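Local structure of wsv230 (Shrimp white spot syndrome virus, 2GJ2) at residues C49-Q52 and G53-F56; E25-K28 and T29-T32; I62-L65 and R66-G70. The protein is a nonstructural viral protein with a ferredoxin fold that binds metal ions, seen here as cadmium, at specific sites. All coordinates share one frame; numbering follows the deposited sequence.

Contact 1 of 3, residues C49-Q52 and G53-F56; sequences CLKQ and GSTF. With CD (cadmium ion), chain E; CD (cadmium ion), chain F.
Leu50 and Phe56 meet across a type II beta turn, Lys51 to Ser54, that follows strand 45-50 in this ferredoxin fold. The packed part lies just beyond the turn. There CD1 of Leu50 touches CB of Phe56 at 3.5 Å, and the two side chains cross at about a right angle. CD2 of Leu50 comes 3.7 Å from the same Phe56 CB and stands oblique to the ring. The ring itself leads away from the turn, because CG is anti to the backbone N (chi1 178°). The ring meets Phe13 and Phe30, and Leu50 packs on Thr32; both side chains are buried.

The base of the turn is closed by the bond from Ser54 N to Lys51 O, 3.0 Å long. The N-H points at the oxygen with an angle of 152°, but it comes from above the carbonyl plane. The side chain of Ser54 folds back over the turn, and its OG lies 3.5 Å from Lys51 CB. Gly53 takes the positive phi of this turn type (76°). The loose side is at the tip, where Gln52 and Gly53 are exposed to solvent.

Cys49, one residue before Leu50, is the metal ligand of the strand. Its sulfur bridges two cadmium ions. Asp12 and Glu34 of the same chain and Glu34 and Cys49 of the second subunit also belong to this metal cluster, which therefore lies at the dimer interface. Cys49 SG is 2.3 Å from the cadmium of chain E, and that ion also holds a water at 2.2 Å.

Contact 2 of 3, residues E25-K28 and T29-T32; sequences EVMK and TFDT
Val26 O is gripped twice by Thr29. The hydroxyl OG1 of Thr29 donates to Val26 O at 3.0 Å, tilted 24° from the carbonyl plane. Thr29 N reaches the same oxygen by a weak bond of 3.4 Å. The hydroxyl can do this because OG1 sits between the backbone N and the carbonyl carbon (chi1 72°), which turns it back toward the helix. The other branch, CG2, lies against Glu25 O.

The ring of Phe30 also comes to this end of the helix. Its CD1 edge lies 3.4 Å from Val26 O, and Met27 O is at the ring edge too, close to the ring plane. Phe30 N donates to Met27 O at 3.1 Å with an N-H angle of 166°, although the donor stands well above the carbonyl plane. This bond closes a type I beta turn from Met27 to Phe30. The turn ends helix 23-27 of the ferredoxin fold, and Lys28 is the first residue to leave helical geometry. The chain then runs on to strand 33-38.

Met27 runs back alongside the ring, approaching it obliquely. It bends at chi2 and chi3, and this brings CE to 4.0 Å from Phe30 CD1. The sulfur lies 5.2 Å from the ring centroid in an oblique Met-aromatic contact. Met27 is buried against Phe13, Leu15, Val36 and Val48 of the sheet, and Phe30 meets the ring of Phe56. Lys28 turns its amine away from Thr29 and Phe30, to a salt bridge with Glu24.

Contact 3 of 3, residues I62-L65 and R66-G70; sequences IEEL and RLLTG
The guanidinium of Arg66 has Ile62 on one face and Glu63 at its edge. CG2 of Ile62 sits 4.2 Å above the plane, over its centre. At the edge, NH1 of Arg66 forms a salt bridge with OE2 of Glu63, 3.0 Å apart. The carboxylate and guanidinium planes are turned 59° from each other, so the two groups do not lie flat in a paired, two-bond arrangement. CG of Glu63 is also at the edge, in the plane of the guanidinium. The two side chains run side by side and point the same way. Arg66 is extended from CG to NE, while Glu63 bends at chi2 (67°) to bring its carboxylate round to NH1.

NE is hydrogen-bonded to Leu74 O, just before strand 75-78, and NH2 makes a long, weak ion pair with Glu75 at the start of that strand. The NE bond and the Glu63 salt bridge probably fix the rotation of the group.

Leu67 and Leu68 are exposed, and Leu68 CG is 3.4 Å from Glu64 O. Leu65 is buried and packs on Met27 of helix 23-27. Backbone bonds run from Arg66 N to Ile62 O and from Leu68 N to Glu64 O, the latter nearly straight at 170°. Gly70, with positive phi, makes two weak bonds back to Arg66 O and Leu67 O: a Schellman motif ending the alpha helix.

Along the chain the order is contacts 2, 1, 3. Contact 2 ends helix 23-27, contact 1 takes in the end of strand 45-50 of the four-stranded sheet and the turn after it, and contact 3 is on helix 62-69. Contacts 1 and 2 have centres about 12 Å apart and touch, with a probable hydrogen bond from Lys51 N to Thr32 O. Contacts 2 and 3 have centres about 13 Å apart, and their helices meet through Val26 on the Leu68 backbone and Met27 on Leu65. Contacts 1 and 3, centres about 20 Å apart, lie on opposite sides of the chain's centre. Contact 2 thus connects the helix pair with the metal-binding end, where Cys49 binds cadmium.

Contact 1 of 3, residues C49-Q52 and G53-F56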
loop_
_atom_site.group_PDB
_atom_site.type_symbol
_atom_site.label_atom_id
_atom_site.label_comp_id
_atom_site.label_asym_id
_atom_site.label_seq_id
_atom_site.Cartn_x
_atom_site.Cartn_y
_atom_site.Cartn_z
ATOM N N CYS A 49 -2.039 5.377 -1.215
ATOM C CA CYS A 49 -2.534 4.343 -0.289
ATOM C C CYS A 49 -2.760 4.906 1.121
ATOM O O CYS A 49 -1.880 5.499 1.709
ATOM C CB CYS A 49 -1.511 3.181 -0.210
ATOM S SG CYS A 49 -1.934 1.887 1.004
ATOM N N LEU A 50 -3.941 4.726 1.674
ATOM C CA LEU A 50 -4.190 5.211 3.022
ATOM C C LEU A 50 -3.853 4.117 4.036
ATOM O O LEU A 50 -4.155 2.950 3.790
ATOM C CB LEU A 50 -5.658 5.600 3.187
ATOM C CG LEU A 50 -6.014 7.020 2.772
ATOM C CD1 LEU A 50 -7.386 7.378 3.314
ATOM C CD2 LEU A 50 -4.965 7.981 3.327
ATOM N N LYS A 51 -3.242 4.494 5.165
ATOM C CA LYS A 51 -2.899 3.541 6.221
ATOM C C LYS A 51 -4.184 2.876 6.686
ATOM O O LYS A 51 -5.234 3.508 6.702
ATOM C CB LYS A 51 -2.264 4.239 7.427
ATOM C CG LYS A 51 -0.935 4.933 7.164
ATOM C CD LYS A 51 -0.293 5.328 8.493
ATOM C CE LYS A 51 0.779 6.410 8.358
ATOM N NZ LYS A 51 2.002 6.006 7.610
ATOM N N GLN A 52 -4.103 1.604 7.068
ATOM C CA GLN A 52 -5.277 0.878 7.521
ATOM C C GLN A 52 -5.932 1.649 8.654
ATOM O O GLN A 52 -5.248 2.162 9.531
ATOM C CB GLN A 52 -4.877 -0.525 7.979
ATOM C CG GLN A 52 -6.041 -1.399 8.438
ATOM C CD GLN A 52 -5.653 -2.872 8.637
ATOM O OE1 GLN A 52 -5.492 -3.634 7.671
ATOM N NE2 GLN A 52 -5.493 -3.269 9.892
ATOM N N GLY A 53 -7.255 1.759 8.611
ATOM C CA GLY A 53 -7.983 2.460 9.661
ATOM C C GLY A 53 -7.933 3.981 9.663
ATOM O O GLY A 53 -8.518 4.629 10.539
ATOM N N SER A 54 -7.251 4.557 8.678
ATOM C CA SER A 54 -7.110 6.003 8.578
ATOM C C SER A 54 -8.077 6.685 7.629
ATOM O O SER A 54 -8.598 6.080 6.690
ATOM C CB SER A 54 -5.699 6.349 8.152
ATOM O OG SER A 54 -4.781 5.900 9.123
ATOM N N THR A 55 -8.304 7.964 7.896
ATOM C CA THR A 55 -9.178 8.785 7.084
ATOM C C THR A 55 -8.355 9.960 6.537
ATOM O O THR A 55 -7.686 10.665 7.295
ATOM C CB THR A 55 -10.371 9.320 7.930
ATOM O OG1 THR A 55 -11.421 8.346 7.961
ATOM C CG2 THR A 55 -10.901 10.614 7.360
ATOM N N PHE A 56 -8.381 10.150 5.222
ATOM C CA PHE A 56 -7.654 11.261 4.618
ATOM C C PHE A 56 -8.586 12.472 4.581
ATOM O O PHE A 56 -9.678 12.392 4.010
ATOM C CB PHE A 56 -7.224 10.919 3.203
ATOM C CG PHE A 56 -6.527 12.040 2.512
ATOM C CD1 PHE A 56 -5.188 12.311 2.785
ATOM C CD2 PHE A 56 -7.226 12.866 1.617
ATOM C CE1 PHE A 56 -4.543 13.392 2.180
ATOM C CE2 PHE A 56 -6.596 13.951 1.001
ATOM C CZ PHE A 56 -5.250 14.220 1.282
HETATM CD CD CD E . -4.011 1.187 0.348
HETATM CD CD CD F . -0.562 0.068 0.507
HETATM O O HOH W 1 -4.401 0.010 2.127
HETATM O O HOH W 2 1.269 0.022 -0.755
#

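Contact 2 of 3, residues E25-K28 and T29-T32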
loop_
_atom_site.group_PDB
_atom_site.type_symbol
_atom_site.label_atom_id
_atom_site.label_comp_id
_atom_site.label_asym_id
_atom_site.label_seq_id
_atom_site.Cartn_x
_atom_site.Cartn_y
_atom_site.Cartn_z
ATOM N N GLU A 25 6.095 14.461 -3.104
ATOM C CA GLU A 25 6.449 15.051 -1.818
ATOM C C GLU A 25 5.297 15.675 -1.025
ATOM O O GLU A 25 5.320 15.637 0.211
ATOM C CB GLU A 25 7.627 16.032 -1.945
ATOM C CG GLU A 25 7.383 17.345 -2.646
ATOM C CD GLU A 25 8.350 18.429 -2.165
ATOM O OE1 GLU A 25 8.116 18.993 -1.070
ATOM O OE2 GLU A 25 9.351 18.707 -2.867
ATOM N N VAL A 26 4.278 16.221 -1.687
ATOM C CA VAL A 26 3.171 16.793 -0.915
ATOM C C VAL A 26 2.334 15.698 -0.242
ATOM O O VAL A 26 1.844 15.884 0.880
ATOM C CB VAL A 26 2.210 17.669 -1.768
ATOM C CG1 VAL A 26 2.862 18.980 -2.139
ATOM C CG2 VAL A 26 1.833 16.948 -3.005
ATOM N N MET A 27 2.168 14.552 -0.902
ATOM C CA MET A 27 1.357 13.509 -0.289
ATOM C C MET A 27 2.060 12.875 0.894
ATOM O O MET A 27 1.413 12.516 1.874
ATOM C CB MET A 27 0.961 12.448 -1.305
ATOM C CG MET A 27 -0.033 12.960 -2.319
ATOM S SD MET A 27 -1.428 13.885 -1.596
ATOM C CE MET A 27 -2.027 12.746 -0.377
ATOM N N LYS A 28 3.383 12.782 0.832
ATOM C CA LYS A 28 4.132 12.186 1.937
ATOM C C LYS A 28 4.214 13.044 3.206
ATOM O O LYS A 28 4.905 12.684 4.148
ATOM C CB LYS A 28 5.535 11.793 1.472
ATOM C CG LYS A 28 5.570 10.406 0.855
ATOM C CD LYS A 28 6.370 10.379 -0.437
ATOM C CE LYS A 28 7.813 10.773 -0.213
ATOM N NZ LYS A 28 8.562 10.697 -1.495
ATOM N N THR A 29 3.514 14.170 3.246
ATOM C CA THR A 29 3.554 14.982 4.451
ATOM C C THR A 29 2.290 14.706 5.248
ATOM O O THR A 29 2.105 15.230 6.337
ATOM C CB THR A 29 3.664 16.502 4.156
ATOM O OG1 THR A 29 2.426 16.981 3.632
ATOM C CG2 THR A 29 4.768 16.779 3.138
ATOM N N PHE A 30 1.403 13.885 4.706
ATOM C CA PHE A 30 0.197 13.563 5.446
ATOM C C PHE A 30 0.481 12.314 6.270
ATOM O O PHE A 30 1.113 11.369 5.795
ATOM C CB PHE A 30 -0.988 13.338 4.503
ATOM C CG PHE A 30 -1.497 14.603 3.849
ATOM C CD1 PHE A 30 -0.941 15.067 2.659
ATOM C CD2 PHE A 30 -2.547 15.319 4.416
ATOM C CE1 PHE A 30 -1.430 16.223 2.045
ATOM C CE2 PHE A 30 -3.038 16.470 3.814
ATOM C CZ PHE A 30 -2.479 16.922 2.625
ATOM N N ASP A 31 0.028 12.318 7.514
ATOM C CA ASP A 31 0.266 11.192 8.402
ATOM C C ASP A 31 -0.668 10.007 8.121
ATOM O O ASP A 31 -0.565 8.967 8.780
ATOM C CB ASP A 31 0.129 11.646 9.871
ATOM C CG ASP A 31 1.285 12.546 10.331
ATOM O OD1 ASP A 31 1.711 13.433 9.558
ATOM O OD2 ASP A 31 1.758 12.376 11.477
ATOM N N THR A 32 -1.578 10.159 7.155
ATOM C CA THR A 32 -2.495 9.071 6.818
ATOM C C THR A 32 -2.067 8.291 5.570
ATOM O O THR A 32 -2.648 7.260 5.251
ATOM C CB THR A 32 -3.936 9.593 6.584
ATOM O OG1 THR A 32 -3.884 10.779 5.788
ATOM C CG2 THR A 32 -4.641 9.879 7.909
#

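Contact 3 of 3, residues I62-L65 and R66-G70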
loop_
_atom_site.group_PDB
_atom_site.type_symbol
_atom_site.label_atom_id
_atom_site.label_comp_id
_atom_site.label_asym_id
_atom_site.label_seq_id
_atom_site.Cartn_x
_atom_site.Cartn_y
_atom_site.Cartn_z
ATOM N N ILE A 62 -10.710 19.701 -2.514
ATOM C CA ILE A 62 -9.688 19.398 -3.496
ATOM C C ILE A 62 -8.880 20.644 -3.862
ATOM O O ILE A 62 -7.755 20.533 -4.344
ATOM C CB ILE A 62 -10.320 18.760 -4.757
ATOM C CG1 ILE A 62 -11.293 17.652 -4.330
ATOM C CG2 ILE A 62 -9.233 18.147 -5.644
ATOM C CD1 ILE A 62 -11.948 16.888 -5.480
ATOM N N GLU A 63 -9.437 21.833 -3.615
ATOM C CA GLU A 63 -8.737 23.080 -3.922
ATOM C C GLU A 63 -7.499 23.216 -3.041
ATOM O O GLU A 63 -6.437 23.653 -3.489
ATOM C CB GLU A 63 -9.654 24.285 -3.722
ATOM C CG GLU A 63 -10.856 24.334 -4.663
ATOM C CD GLU A 63 -11.860 23.212 -4.398
ATOM O OE1 GLU A 63 -12.177 22.969 -3.216
ATOM O OE2 GLU A 63 -12.343 22.579 -5.367
ATOM N N GLU A 64 -7.627 22.828 -1.783
ATOM C CA GLU A 64 -6.497 22.899 -0.872
ATOM C C GLU A 64 -5.337 22.060 -1.402
ATOM O O GLU A 64 -4.184 22.456 -1.287
ATOM C CB GLU A 64 -6.906 22.399 0.519
ATOM C CG GLU A 64 -5.831 22.579 1.590
ATOM C CD GLU A 64 -6.325 22.224 2.987
ATOM O OE1 GLU A 64 -7.545 22.001 3.146
ATOM O OE2 GLU A 64 -5.497 22.178 3.927
ATOM N N LEU A 65 -5.645 20.904 -1.991
ATOM C CA LEU A 65 -4.608 20.018 -2.511
ATOM C C LEU A 65 -4.044 20.540 -3.815
ATOM O O LEU A 65 -2.877 20.308 -4.118
ATOM C CB LEU A 65 -5.159 18.601 -2.683
ATOM C CG LEU A 65 -4.162 17.466 -2.923
ATOM C CD1 LEU A 65 -3.017 17.535 -1.915
ATOM C CD2 LEU A 65 -4.908 16.130 -2.820
ATOM N N ARG A 66 -4.860 21.247 -4.597
ATOM C CA ARG A 66 -4.369 21.851 -5.843
ATOM C C ARG A 66 -3.340 22.968 -5.508
ATOM O O ARG A 66 -2.338 23.160 -6.221
ATOM C CB ARG A 66 -5.526 22.464 -6.633
ATOM C CG ARG A 66 -6.384 21.484 -7.375
ATOM C CD ARG A 66 -7.739 22.086 -7.663
ATOM N NE ARG A 66 -8.527 21.199 -8.511
ATOM C CZ ARG A 66 -9.856 21.140 -8.536
ATOM N NH1 ARG A 66 -10.589 21.923 -7.760
ATOM N NH2 ARG A 66 -10.454 20.270 -9.330
ATOM N N LEU A 67 -3.589 23.708 -4.433
ATOM C CA LEU A 67 -2.658 24.755 -4.061
ATOM C C LEU A 67 -1.391 24.057 -3.618
ATOM O O LEU A 67 -0.341 24.217 -4.244
ATOM C CB LEU A 67 -3.203 25.624 -2.923
ATOM C CG LEU A 67 -4.507 26.385 -3.228
ATOM C CD1 LEU A 67 -5.120 26.908 -1.937
ATOM C CD2 LEU A 67 -4.234 27.504 -4.222
ATOM N N LEU A 68 -1.499 23.240 -2.574
ATOM C CA LEU A 68 -0.329 22.555 -2.049
ATOM C C LEU A 68 0.533 21.932 -3.139
ATOM O O LEU A 68 1.767 21.955 -3.071
ATOM C CB LEU A 68 -0.761 21.519 -1.011
ATOM C CG LEU A 68 -1.227 22.113 0.325
ATOM C CD1 LEU A 68 -1.807 21.039 1.237
ATOM C CD2 LEU A 68 -0.030 22.784 1.000
ATOM N N THR A 69 -0.106 21.421 -4.180
ATOM C CA THR A 69 0.639 20.789 -5.256
ATOM C C THR A 69 1.076 21.747 -6.358
ATOM O O THR A 69 2.018 21.469 -7.098
ATOM C CB THR A 69 -0.175 19.645 -5.881
ATOM O OG1 THR A 69 0.642 18.961 -6.837
ATOM C CG2 THR A 69 -1.411 20.172 -6.581
ATOM N N GLY A 70 0.397 22.886 -6.467
ATOM C CA GLY A 70 0.746 23.835 -7.504
ATOM C C GLY A 70 0.218 23.288 -8.803
ATOM O O GLY A 70 0.863 23.395 -9.844
#